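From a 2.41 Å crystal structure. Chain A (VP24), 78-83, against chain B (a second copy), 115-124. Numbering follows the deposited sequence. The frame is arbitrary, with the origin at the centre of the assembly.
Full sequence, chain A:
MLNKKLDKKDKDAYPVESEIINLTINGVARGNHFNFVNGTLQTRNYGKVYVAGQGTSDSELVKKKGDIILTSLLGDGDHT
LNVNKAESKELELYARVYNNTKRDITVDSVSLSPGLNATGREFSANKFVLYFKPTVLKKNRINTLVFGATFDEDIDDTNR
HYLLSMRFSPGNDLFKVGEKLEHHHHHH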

# COMPACT_ATOMS: atom_id res chain seq x y z
N ASP A 78 -7.84 -18.98 -18.96
CA ASP A 78 -6.89 -18.64 -17.89
C ASP A 78 -7.45 -17.47 -17.06
O ASP A 78 -6.92 -16.37 -17.09
CB ASP A 78 -5.52 -18.29 -18.48
CG ASP A 78 -4.84 -19.49 -19.16
OD1 ASP A 78 -5.11 -20.65 -18.79
OD2 ASP A 78 -4.00 -19.25 -20.06
N HIS A 79 -8.54 -17.74 -16.33
CA HIS A 79 -9.26 -16.72 -15.56
C HIS A 79 -9.93 -17.33 -14.34
O HIS A 79 -10.72 -18.26 -14.48
CB HIS A 79 -10.35 -16.05 -16.40
CG HIS A 79 -9.86 -15.01 -17.35
ND1 HIS A 79 -9.57 -13.73 -16.97
CD2 HIS A 79 -9.66 -15.06 -18.69
CE1 HIS A 79 -9.18 -13.03 -18.03
NE2 HIS A 79 -9.24 -13.82 -19.09
N THR A 80 -9.67 -16.79 -13.16
CA THR A 80 -10.47 -17.17 -12.00
C THR A 80 -11.64 -16.21 -11.83
O THR A 80 -12.47 -16.37 -10.94
CB THR A 80 -9.66 -17.17 -10.71
OG1 THR A 80 -9.14 -15.85 -10.50
CG2 THR A 80 -8.51 -18.17 -10.79
N LEU A 81 -11.68 -15.20 -12.70
CA LEU A 81 -12.60 -14.08 -12.58
C LEU A 81 -13.48 -13.92 -13.81
O LEU A 81 -13.01 -14.07 -14.94
CB LEU A 81 -11.80 -12.79 -12.36
CG LEU A 81 -11.60 -12.11 -11.01
CD1 LEU A 81 -11.66 -13.06 -9.82
CD2 LEU A 81 -10.29 -11.30 -11.04
N ASN A 82 -14.76 -13.59 -13.61
CA ASN A 82 -15.63 -13.26 -14.74
C ASN A 82 -15.30 -11.89 -15.27
O ASN A 82 -15.86 -10.90 -14.83
CB ASN A 82 -17.11 -13.27 -14.36
CG ASN A 82 -17.59 -14.61 -13.88
OD1 ASN A 82 -16.95 -15.65 -14.10
ND2 ASN A 82 -18.75 -14.60 -13.21
N VAL A 83 -14.40 -11.81 -16.23
CA VAL A 83 -14.20 -10.54 -16.90
C VAL A 83 -15.19 -10.39 -18.05
O VAL A 83 -15.56 -11.37 -18.70
CB VAL A 83 -12.77 -10.40 -17.42
CG1 VAL A 83 -11.79 -10.21 -16.23
CG2 VAL A 83 -12.40 -11.62 -18.24
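Chain B, residues 115-124: GLNATGREFS

One residue of chain B, Arg B121, holds this contact with both its backbone and its side chain, although neither stretch offers a regular helix or strand to pair. Its carbonyl takes the backbone amide of Asn A82 (N to O, 2.8 Å), while its guanidinium reaches back along chain A. There NE donates to OD1 of Asn A82 at 2.9 Å and NH2 to O of His A79 at 3.0 Å. The 3.4 Å between Thr A80 O and Arg B121 NH1 has too poor an angle for a hydrogen bond. That carbonyl turns instead to water 1, which donates to Thr A80 O (2.7 Å) and to Gly B120 O (2.8 Å), bridging the chains.

The two backbones pass obliquely and do not run alongside each other as paired strands would. The nearest pair of CA atoms is Leu A81 CA and Arg B121 CA, 4.5 Å apart; Leu A81 CA also makes a CA-H...O contact with Arg B121 O at 3.4 Å. Asn A82 works in two directions: besides accepting from the arginine, its ND2 donates to Glu B122 OE2 at 3.0 Å.

Chain B prepares this surface with a type I turn from Asn B117 to Gly B120, closed by Gly B120 N to Asn B117 O at 3.0 Å. Just beyond the turn, Arg B121 N donates to Thr B119 OG1 (3.1 Å), and Asn B117 N bonds to Glu B122 O (3.0 Å), so the arginine leaves a braced loop.

Leu A81 supplies the apolar part. Its CB points away overall, yet CD1 meets Leu B116 CD2 at 3.9 Å and CD2 meets the edge of the Phe B123 ring at CE1, 4.1 Å. The rule is a polar clamp beside a small greasy patch.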

# COMPACT_ATOMS: atom_id res chain seq x y z
N GLY B 115 -13.67 -8.18 -1.28
CA GLY B 115 -13.64 -9.63 -1.36
C GLY B 115 -14.48 -10.09 -2.55
O GLY B 115 -15.12 -9.27 -3.22
N LEU B 116 -14.46 -11.39 -2.84
CA LEU B 116 -15.29 -11.94 -3.92
C LEU B 116 -16.74 -11.97 -3.48
O LEU B 116 -17.02 -12.19 -2.30
CB LEU B 116 -14.81 -13.34 -4.31
CG LEU B 116 -13.43 -13.41 -4.97
CD1 LEU B 116 -12.94 -14.85 -5.06
CD2 LEU B 116 -13.42 -12.73 -6.34
N ASN B 117 -17.67 -11.75 -4.40
CA ASN B 117 -19.08 -11.80 -4.04
C ASN B 117 -19.59 -13.23 -4.07
O ASN B 117 -18.79 -14.18 -4.07
CB ASN B 117 -19.93 -10.88 -4.93
CG ASN B 117 -19.91 -11.28 -6.42
OD1 ASN B 117 -19.61 -12.41 -6.79
ND2 ASN B 117 -20.25 -10.32 -7.27
N ALA B 118 -20.91 -13.39 -4.12
CA ALA B 118 -21.55 -14.70 -4.01
C ALA B 118 -21.18 -15.63 -5.18
O ALA B 118 -21.06 -16.85 -5.00
CB ALA B 118 -23.06 -14.53 -3.92
N THR B 119 -20.97 -15.06 -6.36
CA THR B 119 -20.58 -15.83 -7.53
C THR B 119 -19.23 -16.52 -7.35
O THR B 119 -18.93 -17.50 -8.03
CB THR B 119 -20.50 -14.93 -8.78
OG1 THR B 119 -19.37 -14.05 -8.68
CG2 THR B 119 -21.78 -14.09 -8.91
N GLY B 120 -18.41 -16.00 -6.43
CA GLY B 120 -17.04 -16.48 -6.24
C GLY B 120 -16.06 -16.07 -7.34
O GLY B 120 -14.92 -16.54 -7.37
N ARG B 121 -16.48 -15.18 -8.24
CA ARG B 121 -15.69 -14.87 -9.44
C ARG B 121 -15.81 -13.41 -9.87
O ARG B 121 -15.40 -13.05 -10.98
CB ARG B 121 -16.12 -15.76 -10.62
CG ARG B 121 -15.95 -17.27 -10.39
CD ARG B 121 -16.43 -18.08 -11.60
NE ARG B 121 -15.59 -17.87 -12.77
CZ ARG B 121 -14.40 -18.46 -12.95
NH1 ARG B 121 -13.92 -19.30 -12.03
NH2 ARG B 121 -13.69 -18.21 -14.04
N GLU B 122 -16.39 -12.58 -9.01
CA GLU B 122 -16.55 -11.16 -9.30
C GLU B 122 -16.26 -10.35 -8.04
O GLU B 122 -16.43 -10.86 -6.93
CB GLU B 122 -17.96 -10.85 -9.79
CG GLU B 122 -18.38 -11.61 -11.04
CD GLU B 122 -19.90 -11.62 -11.24
OE1 GLU B 122 -20.63 -11.03 -10.42
OE2 GLU B 122 -20.37 -12.23 -12.23
N PHE B 123 -15.83 -9.11 -8.20
CA PHE B 123 -15.66 -8.27 -7.01
C PHE B 123 -16.32 -6.93 -7.22
O PHE B 123 -16.48 -6.48 -8.34
CB PHE B 123 -14.17 -8.11 -6.65
CG PHE B 123 -13.33 -7.50 -7.75
CD1 PHE B 123 -12.73 -8.31 -8.72
CD2 PHE B 123 -13.13 -6.12 -7.80
CE1 PHE B 123 -11.96 -7.76 -9.73
CE2 PHE B 123 -12.34 -5.55 -8.82
CZ PHE B 123 -11.76 -6.38 -9.79
N SER B 124 -16.71 -6.27 -6.13
CA SER B 124 -17.28 -4.95 -6.27
C SER B 124 -16.27 -3.90 -6.73
O SER B 124 -15.24 -3.71 -6.10
CB SER B 124 -17.89 -4.50 -4.96
OG SER B 124 -18.14 -3.12 -5.02
O HOH W 1 -12.35 -16.90 -8.29